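Local coordinates for protein soluble lytic murein transglycosylase (Pseudomonas aeruginosa, PDB 5OHU) that turns over the peptidoglycan of the bacterial cell wall as a lytic transglycosylase, acting both exolytically and endolytically, at residues 169-174 / 201-206; 431-436 / 442-447; 489-494 / 560-565. One frame throughout, in Å; residues are numbered along the deposited sequence.

Interaction 1 (169-174 / 201-206); sequences LWQGEG and AQRLPT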
loop_
_atom_site.group_PDB
_atom_site.type_symbol
_atom_site.label_atom_id
_atom_site.label_comp_id
_atom_site.label_asym_id
_atom_site.label_seq_id
_atom_site.Cartn_x
_atom_site.Cartn_y
_atom_site.Cartn_z
ATOM N N LEU A 169 -6.874 29.163 19.672
ATOM C CA LEU A 169 -7.939 30.097 19.316
ATOM C C LEU A 169 -9.299 29.447 19.490
ATOM O O LEU A 169 -10.243 30.066 19.998
ATOM C CB LEU A 169 -7.775 30.575 17.880
ATOM C CG LEU A 169 -6.530 31.403 17.628
ATOM C CD1 LEU A 169 -6.371 31.590 16.124
ATOM C CD2 LEU A 169 -6.646 32.741 18.350
ATOM N N TRP A 170 -9.400 28.188 19.075
ATOM C CA TRP A 170 -10.644 27.436 19.148
ATOM C C TRP A 170 -11.065 27.218 20.599
ATOM O O TRP A 170 -12.227 27.424 20.962
ATOM C CB TRP A 170 -10.403 26.122 18.414
ATOM C CG TRP A 170 -11.513 25.200 18.211
ATOM C CD1 TRP A 170 -12.712 25.458 17.611
ATOM C CD2 TRP A 170 -11.495 23.804 18.507
ATOM N NE1 TRP A 170 -13.457 24.303 17.549
ATOM C CE2 TRP A 170 -12.732 23.277 18.099
ATOM C CE3 TRP A 170 -10.558 22.953 19.108
ATOM C CZ2 TRP A 170 -13.061 21.933 18.269
ATOM C CZ3 TRP A 170 -10.882 21.620 19.270
ATOM C CH2 TRP A 170 -12.124 21.121 18.847
ATOM N N GLN A 171 -10.120 26.811 21.446
ATOM C CA GLN A 171 -10.384 26.715 22.878
ATOM C C GLN A 171 -10.747 28.075 23.470
ATOM O O GLN A 171 -11.617 28.166 24.341
ATOM C CB GLN A 171 -9.161 26.132 23.583
ATOM C CG GLN A 171 -9.277 26.028 25.089
ATOM C CD GLN A 171 -8.005 25.502 25.712
ATOM O OE1 GLN A 171 -6.902 25.880 25.312
ATOM N NE2 GLN A 171 -8.146 24.605 26.681
ATOM N N GLY A 172 -10.080 29.139 23.018
ATOM C CA GLY A 172 -10.384 30.466 23.522
ATOM C C GLY A 172 -11.799 30.907 23.213
ATOM O O GLY A 172 -12.374 31.716 23.941
ATOM N N GLU A 173 -12.382 30.389 22.136
ATOM C CA GLU A 173 -13.757 30.705 21.788
ATOM C C GLU A 173 -14.736 29.656 22.298
ATOM O O GLU A 173 -15.853 29.552 21.779
ATOM C CB GLU A 173 -13.882 30.897 20.279
ATOM C CG GLU A 173 -12.968 32.003 19.770
ATOM C CD GLU A 173 -13.269 32.414 18.349
ATOM O OE1 GLU A 173 -14.385 32.116 17.874
ATOM O OE2 GLU A 173 -12.386 33.028 17.707
ATOM N N GLY A 174 -14.326 28.871 23.301
ATOM C CA GLY A 174 -15.239 28.028 24.049
ATOM C C GLY A 174 -15.684 26.768 23.353
ATOM O O GLY A 174 -16.726 26.214 23.702
ATOM N N ALA A 201 -5.519 13.136 28.889
ATOM C CA ALA A 201 -6.174 12.643 30.095
ATOM C C ALA A 201 -6.027 13.629 31.247
ATOM O O ALA A 201 -6.968 13.829 32.030
ATOM C CB ALA A 201 -5.605 11.272 30.473
ATOM N N GLN A 202 -4.865 14.276 31.354
ATOM C CA GLN A 202 -4.643 15.299 32.374
ATOM C C GLN A 202 -5.432 16.573 32.121
ATOM O O GLN A 202 -5.405 17.481 32.960
ATOM C CB GLN A 202 -3.153 15.637 32.469
ATOM C CG GLN A 202 -2.316 14.553 33.128
ATOM C CD GLN A 202 -0.830 14.744 32.896
ATOM O OE1 GLN A 202 -0.418 15.500 32.015
ATOM N NE2 GLN A 202 -0.015 14.060 33.689
ATOM N N ARG A 203 -6.136 16.671 31.002
ATOM C CA ARG A 203 -6.906 17.861 30.678
ATOM C C ARG A 203 -8.403 17.618 30.761
ATOM O O ARG A 203 -9.181 18.461 30.309
ATOM C CB ARG A 203 -6.525 18.365 29.289
ATOM C CG ARG A 203 -5.044 18.704 29.155
ATOM C CD ARG A 203 -4.742 19.166 27.745
ATOM N NE ARG A 203 -5.670 20.217 27.347
ATOM C CZ ARG A 203 -5.744 20.735 26.128
ATOM N NH1 ARG A 203 -4.939 20.298 25.167
ATOM N NH2 ARG A 203 -6.627 21.690 25.877
ATOM N N LEU A 204 -8.826 16.494 31.336
ATOM C CA LEU A 204 -10.245 16.203 31.489
ATOM C C LEU A 204 -10.742 16.747 32.824
ATOM O O LEU A 204 -10.199 16.371 33.873
ATOM C CB LEU A 204 -10.494 14.707 31.405
ATOM C CG LEU A 204 -10.185 13.988 30.087
ATOM C CD1 LEU A 204 -10.167 12.461 30.296
ATOM C CD2 LEU A 204 -11.182 14.363 29.008
ATOM N N PRO A 205 -11.756 17.623 32.841
ATOM C CA PRO A 205 -12.233 18.160 34.136
ATOM C C PRO A 205 -12.873 17.119 35.038
ATOM O O PRO A 205 -12.593 17.098 36.239
ATOM C CB PRO A 205 -13.246 19.237 33.719
ATOM C CG PRO A 205 -12.938 19.543 32.306
ATOM C CD PRO A 205 -12.378 18.304 31.694
ATOM N N THR A 206 -13.748 16.266 34.500
ATOM C CA THR A 206 -14.475 15.296 35.307
ATOM C C THR A 206 -14.116 13.846 35.015
ATOM O O THR A 206 -14.447 12.975 35.826
ATOM C CB THR A 206 -15.992 15.456 35.111
ATOM O OG1 THR A 206 -16.399 14.793 33.907
ATOM C CG2 THR A 206 -16.366 16.918 35.027
#

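Interaction 2 (431-436 / 442-447); sequences HAARLF and IAQARL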
loop_
_atom_site.group_PDB
_atom_site.type_symbol
_atom_site.label_atom_id
_atom_site.label_comp_id
_atom_site.label_asym_id
_atom_site.label_seq_id
_atom_site.Cartn_x
_atom_site.Cartn_y
_atom_site.Cartn_z
ATOM N N HIS A 431 6.192 11.860 -10.725
ATOM C CA HIS A 431 5.350 13.031 -10.515
ATOM C C HIS A 431 4.566 13.363 -11.776
ATOM O O HIS A 431 3.352 13.591 -11.720
ATOM C CB HIS A 431 6.194 14.222 -10.053
ATOM C CG HIS A 431 5.395 15.456 -9.764
ATOM N ND1 HIS A 431 4.576 15.572 -8.661
ATOM C CD2 HIS A 431 5.287 16.629 -10.437
ATOM C CE1 HIS A 431 4.001 16.763 -8.666
ATOM N NE2 HIS A 431 4.415 17.422 -9.734
ATOM N N ALA A 432 5.239 13.351 -12.927
ATOM C CA ALA A 432 4.566 13.581 -14.201
ATOM C C ALA A 432 3.423 12.593 -14.419
ATOM O O ALA A 432 2.354 12.968 -14.918
ATOM C CB ALA A 432 5.576 13.485 -15.341
ATOM N N ALA A 433 3.622 11.328 -14.036
ATOM C CA ALA A 433 2.584 10.325 -14.243
ATOM C C ALA A 433 1.310 10.633 -13.465
ATOM O O ALA A 433 0.237 10.159 -13.854
ATOM C CB ALA A 433 3.104 8.940 -13.861
ATOM N N ARG A 434 1.398 11.426 -12.388
ATOM C CA ARG A 434 0.227 11.702 -11.559
ATOM C C ARG A 434 -0.836 12.516 -12.286
ATOM O O ARG A 434 -1.959 12.624 -11.786
ATOM C CB ARG A 434 0.640 12.409 -10.259
ATOM C CG ARG A 434 1.328 11.483 -9.249
ATOM C CD ARG A 434 2.599 12.074 -8.724
ATOM N NE ARG A 434 2.424 12.818 -7.474
ATOM C CZ ARG A 434 3.425 13.224 -6.693
ATOM N NH1 ARG A 434 4.681 12.950 -7.029
ATOM N NH2 ARG A 434 3.156 13.893 -5.578
ATOM N N LEU A 435 -0.523 13.093 -13.441
ATOM C CA LEU A 435 -1.520 13.831 -14.199
ATOM C C LEU A 435 -1.777 13.281 -15.595
ATOM O O LEU A 435 -2.734 13.723 -16.238
ATOM C CB LEU A 435 -1.121 15.310 -14.316
ATOM C CG LEU A 435 -0.869 16.058 -13.002
ATOM C CD1 LEU A 435 -0.260 17.421 -13.284
ATOM C CD2 LEU A 435 -2.148 16.194 -12.178
ATOM N N PHE A 436 -0.974 12.340 -16.084
ATOM C CA PHE A 436 -1.163 11.825 -17.434
ATOM C C PHE A 436 -2.475 11.049 -17.551
ATOM O O PHE A 436 -2.944 10.426 -16.593
ATOM C CB PHE A 436 0.000 10.912 -17.833
ATOM C CG PHE A 436 1.274 11.638 -18.155
ATOM C CD1 PHE A 436 1.310 13.026 -18.222
ATOM C CD2 PHE A 436 2.437 10.923 -18.414
ATOM C CE1 PHE A 436 2.491 13.688 -18.537
ATOM C CE2 PHE A 436 3.624 11.575 -18.728
ATOM C CZ PHE A 436 3.652 12.961 -18.789
ATOM N N ILE A 442 0.404 5.165 -21.361
ATOM C CA ILE A 442 0.881 4.095 -22.228
ATOM C C ILE A 442 2.122 4.544 -22.994
ATOM O O ILE A 442 3.115 3.809 -23.082
ATOM C CB ILE A 442 -0.251 3.635 -23.171
ATOM C CG1 ILE A 442 -1.264 2.764 -22.413
ATOM C CG2 ILE A 442 0.309 2.882 -24.359
ATOM C CD1 ILE A 442 -2.615 2.684 -23.071
ATOM N N ALA A 443 2.098 5.765 -23.535
ATOM C CA ALA A 443 3.278 6.292 -24.213
ATOM C C ALA A 443 4.469 6.379 -23.265
ATOM O O ALA A 443 5.594 6.017 -23.635
ATOM C CB ALA A 443 2.969 7.659 -24.820
ATOM N N GLN A 444 4.240 6.845 -22.030
ATOM C CA GLN A 444 5.321 6.910 -21.052
ATOM C C GLN A 444 5.877 5.520 -20.756
ATOM O O GLN A 444 7.093 5.350 -20.586
ATOM C CB GLN A 444 4.829 7.571 -19.765
ATOM C CG GLN A 444 5.939 8.117 -18.885
ATOM C CD GLN A 444 5.472 8.418 -17.480
ATOM O OE1 GLN A 444 4.637 7.701 -16.933
ATOM N NE2 GLN A 444 6.004 9.487 -16.883
ATOM N N ALA A 445 4.995 4.515 -20.693
ATOM C CA ALA A 445 5.446 3.145 -20.468
ATOM C C ALA A 445 6.405 2.694 -21.562
ATOM O O ALA A 445 7.434 2.067 -21.275
ATOM C CB ALA A 445 4.247 2.196 -20.379
ATOM N N ARG A 446 6.096 3.015 -22.821
ATOM C CA ARG A 446 6.987 2.625 -23.911
ATOM C C ARG A 446 8.333 3.328 -23.804
ATOM O O ARG A 446 9.379 2.709 -24.029
ATOM C CB ARG A 446 6.343 2.914 -25.267
ATOM C CG ARG A 446 7.096 2.299 -26.455
ATOM C CD ARG A 446 7.045 0.768 -26.427
ATOM N NE ARG A 446 8.261 0.157 -26.964
ATOM C CZ ARG A 446 8.443 -0.153 -28.244
ATOM N NH1 ARG A 446 7.488 0.090 -29.130
ATOM N NH2 ARG A 446 9.584 -0.703 -28.640
ATOM N N LEU A 447 8.325 4.620 -23.457
ATOM C CA LEU A 447 9.569 5.386 -23.387
ATOM C C LEU A 447 10.481 4.847 -22.294
ATOM O O LEU A 447 11.690 4.693 -22.498
ATOM C CB LEU A 447 9.264 6.871 -23.156
ATOM C CG LEU A 447 8.697 7.676 -24.334
ATOM C CD1 LEU A 447 8.141 9.013 -23.863
ATOM C CD2 LEU A 447 9.749 7.903 -25.417
#

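Interaction 3 (489-494 / 560-565); sequences RGLHSS and QVHSQF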
loop_
_atom_site.group_PDB
_atom_site.type_symbol
_atom_site.label_atom_id
_atom_site.label_comp_id
_atom_site.label_asym_id
_atom_site.label_seq_id
_atom_site.Cartn_x
_atom_site.Cartn_y
_atom_site.Cartn_z
ATOM N N ARG A 489 19.713 -25.126 -9.242
ATOM C CA ARG A 489 18.994 -25.363 -7.997
ATOM C C ARG A 489 17.735 -26.209 -8.180
ATOM O O ARG A 489 16.961 -26.362 -7.232
ATOM C CB ARG A 489 18.656 -24.019 -7.332
ATOM C CG ARG A 489 19.881 -23.166 -7.013
ATOM C CD ARG A 489 20.617 -23.687 -5.801
ATOM N NE ARG A 489 21.671 -24.656 -6.152
ATOM C CZ ARG A 489 22.833 -24.371 -6.750
ATOM N NH1 ARG A 489 23.144 -23.122 -7.073
ATOM N NH2 ARG A 489 23.689 -25.346 -7.010
ATOM N N GLY A 490 17.498 -26.744 -9.375
ATOM C CA GLY A 490 16.332 -27.605 -9.560
ATOM C C GLY A 490 14.981 -26.919 -9.514
ATOM O O GLY A 490 13.985 -27.538 -9.101
ATOM N N LEU A 491 14.913 -25.660 -9.943
ATOM C CA LEU A 491 13.673 -24.896 -9.920
ATOM C C LEU A 491 13.121 -24.699 -11.323
ATOM O O LEU A 491 13.876 -24.627 -12.298
ATOM C CB LEU A 491 13.876 -23.518 -9.272
ATOM C CG LEU A 491 14.544 -23.543 -7.897
ATOM C CD1 LEU A 491 14.673 -22.133 -7.360
ATOM C CD2 LEU A 491 13.725 -24.372 -6.949
ATOM N N HIS A 492 11.789 -24.618 -11.415
ATOM C CA HIS A 492 11.171 -24.143 -12.647
ATOM C C HIS A 492 11.666 -22.727 -12.886
ATOM O O HIS A 492 11.513 -21.860 -12.020
ATOM C CB HIS A 492 9.636 -24.162 -12.554
ATOM C CG HIS A 492 9.030 -25.515 -12.314
ATOM N ND1 HIS A 492 7.666 -25.726 -12.322
ATOM C CD2 HIS A 492 9.589 -26.720 -12.048
ATOM C CE1 HIS A 492 7.412 -27.001 -12.081
ATOM N NE2 HIS A 492 8.562 -27.626 -11.905
ATOM N N SER A 493 12.293 -22.483 -14.033
ATOM C CA SER A 493 12.907 -21.168 -14.215
ATOM C C SER A 493 11.860 -20.062 -14.351
ATOM O O SER A 493 12.147 -18.908 -14.024
ATOM C CB SER A 493 13.858 -21.187 -15.411
ATOM O OG SER A 493 13.221 -20.704 -16.570
ATOM N N SER A 494 10.646 -20.386 -14.793
ATOM C CA SER A 494 9.584 -19.390 -14.797
ATOM C C SER A 494 9.294 -18.895 -13.390
ATOM O O SER A 494 8.932 -17.731 -13.203
ATOM C CB SER A 494 8.314 -19.962 -15.418
ATOM O OG SER A 494 7.851 -21.065 -14.680
ATOM N N GLN A 560 15.821 -23.519 -0.992
ATOM C CA GLN A 560 15.652 -23.980 0.389
ATOM C C GLN A 560 14.196 -23.886 0.836
ATOM O O GLN A 560 13.649 -24.822 1.426
ATOM C CB GLN A 560 16.530 -23.156 1.333
ATOM C CG GLN A 560 17.978 -23.598 1.398
ATOM C CD GLN A 560 18.800 -22.767 2.383
ATOM O OE1 GLN A 560 18.768 -21.532 2.364
ATOM N NE2 GLN A 560 19.530 -23.450 3.258
ATOM N N VAL A 561 13.564 -22.741 0.610
ATOM C CA VAL A 561 12.155 -22.631 0.964
ATOM C C VAL A 561 11.350 -23.654 0.168
ATOM O O VAL A 561 10.431 -24.295 0.689
ATOM C CB VAL A 561 11.666 -21.191 0.737
ATOM C CG1 VAL A 561 10.260 -21.062 1.180
ATOM C CG2 VAL A 561 12.523 -20.217 1.536
ATOM N N HIS A 562 11.749 -23.882 -1.080
ATOM C CA HIS A 562 11.053 -24.822 -1.947
ATOM C C HIS A 562 11.110 -26.244 -1.385
ATOM O O HIS A 562 10.078 -26.923 -1.278
ATOM C CB HIS A 562 11.676 -24.725 -3.345
ATOM C CG HIS A 562 11.055 -25.605 -4.379
ATOM N ND1 HIS A 562 11.737 -26.653 -4.955
ATOM C CD2 HIS A 562 9.857 -25.551 -5.011
ATOM C CE1 HIS A 562 10.982 -27.229 -5.876
ATOM N NE2 HIS A 562 9.840 -26.572 -5.939
ATOM N N SER A 563 12.299 -26.719 -1.004
ATOM C CA SER A 563 12.317 -28.078 -0.461
ATOM C C SER A 563 11.759 -28.143 0.952
ATOM O O SER A 563 11.213 -29.176 1.336
ATOM C CB SER A 563 13.723 -28.701 -0.505
ATOM O OG SER A 563 14.709 -27.777 -0.142
ATOM N N GLN A 564 11.822 -27.057 1.708
ATOM C CA GLN A 564 11.225 -27.061 3.035
ATOM C C GLN A 564 9.714 -27.290 2.980
ATOM O O GLN A 564 9.151 -27.842 3.930
ATOM C CB GLN A 564 11.573 -25.750 3.739
ATOM C CG GLN A 564 10.793 -25.466 4.983
ATOM C CD GLN A 564 11.328 -24.269 5.741
ATOM O OE1 GLN A 564 12.068 -23.446 5.193
ATOM N NE2 GLN A 564 10.951 -24.162 7.008
ATOM N N PHE A 565 9.054 -26.928 1.876
ATOM C CA PHE A 565 7.628 -27.171 1.684
ATOM C C PHE A 565 7.388 -28.176 0.568
ATOM O O PHE A 565 6.472 -28.027 -0.252
ATOM C CB PHE A 565 6.887 -25.858 1.425
ATOM C CG PHE A 565 6.779 -25.008 2.652
ATOM C CD1 PHE A 565 5.806 -25.280 3.615
ATOM C CD2 PHE A 565 7.687 -23.991 2.886
ATOM C CE1 PHE A 565 5.706 -24.532 4.764
ATOM C CE2 PHE A 565 7.602 -23.238 4.046
ATOM C CZ PHE A 565 6.594 -23.509 4.996
#

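Interaction 1 (169-174 / 201-206)
Gln171 and Arg203 reach toward each other across the protein surface, and the glutamine amide comes to the edge of the Arg203 guanidinium, near its plane. As modelled, Gln171 NE2 is 3.4 Å from Arg203 NH2; the amide is probably turned over, and a hydrogen bond is possible in the other orientation but not established. The amide and guanidinium planes are inclined at 48°. Little surface is buried, 53 Å² in all, as expected where the CA atoms of Gln171 and Arg203 stand 12.3 Å apart and long side chains span the interval. Gln171 does so with a straight chain: CG is anti to the backbone N, and the next torsion continues the line away from its helix. Arg203 is extended through chi2 and makes its one turn at chi3 (51°), shortly before the guanidinium.

Behind Gln171, helix 161-172 terminates in a Schellman motif. Gly174, with phi 76°, is its C-prime residue, and Gly174 N donates to Gln171 O at 3.0 Å, while Gln175 N bonds to Trp170 O. Behind Arg203, residues Ala201 to Leu204 form a type I beta turn after helix 194-201, closed by a weak bond of 3.3 Å from Leu204 N to Ala201 O. The contact joins the C-terminal end of helix 161-172 to the loop between helices 194-201 and 208-219, in a chain whose regular structure is almost all helix.

Leu176 packs against both Gln171 and Arg203, and Arg203 also touches Trp153, whose ring meets that of the buried Trp170. Leu204 packs on Val181 and Leu185 of helix 178-190. A phosphate ion, probably from the crystallisation liquor, lies about 5 Å from the Arg203 side chain.

Interaction 2 (431-436 / 442-447)
Gln444 enters the inner side of a pair of consecutive helices, where it meets Ala433 of helix 422-433 and Phe436 in the turn that follows; helix 438-450, which carries it, comes next in the chain. Its CG is anti to the backbone N (chi1 -160°), the start of an extended chain that carries the amide from helix 438-450 to helix 422-433. There OE1 rests 3.6 Å from the Ala433 methyl CB, and NE2 lies 3.7 Å from Phe436 CE2. The glutamine chain crosses the phenylalanine side chain at about a right angle, with amide and ring planes 59° apart, and Phe436 CD2 and CE2 pack along the amide carbon as well. Both segments belong to the family's L domain, grouped with the TPR clan of helical repeats, and the small methyls of Ala432 and Ala433 lie beside the buried amide.

Neither polar end of Gln444 depends on these apolar neighbours. OE1 is hydrogen-bonded to Ser460 OG of helix 454-463, and NE2 to Trp429 O, so one side chain ties together three helices and its amide rotation is fixed from both ends. The Phe436 ring has Ala432 O over one face, 3.5 Å above its plane and offset toward the rim.

Interaction 3 (489-494 / 560-565)
The chain passes His562, near the end of helix 547-564, in an extended conformation at Leu491; Leu491 CA and His562 CA are 8.4 Å apart. Just before it, Gly490 has a positive phi and is the C-prime residue of the Schellman motif ending helix 479-488; just after it, His492 occupies the N-cap position of helix 493-504. Leu491 therefore sits in a short connector between two helices, and helix 547-564 packs beside it. Both segments belong to the transglycosylase SLT domain, a family of the lysozyme clan.

One methyl carries the contact. Leu491 CD2 lies over a face of the His562 imidazole in a CH-pi arrangement, 4.0 Å from the ring centroid and 27° off the normal, and displaced toward ND1, which it approaches to 3.6 Å. The His562 ring leaves the helix opposite its own backbone N (chi1 -179°) and extends toward the connector, where the leucine and histidine side chains run antiparallel alongside one another. Gly490 O stands farther off, 4.4 Å from His562 CE1.

Leu491 also packs on Leu558 and Ser559 of helix 547-564, and the His562 ring meets that of Trp495, its plane inclined at about 50°.

How the interactions relate
The three contacts follow one another along the chain and share no helices. Interaction 1 is a surface meeting of two long polar side chains; interaction 2 is buried and covers the most area, 130 Å², with an amide held among apolar groups by bonds to a third helix and to its partner helix; interaction 3 is partly buried and rests on a methyl over an imidazole. Interactions 1 and 3 both involve a helix ended by a Schellman glycine, yet lie on opposite sides of the chain's centre, their own centres about 62 Å apart. Interaction 2, in the L domain, is nearer to interaction 3, in the SLT domain, at about 37 Å between centres, and none touches another.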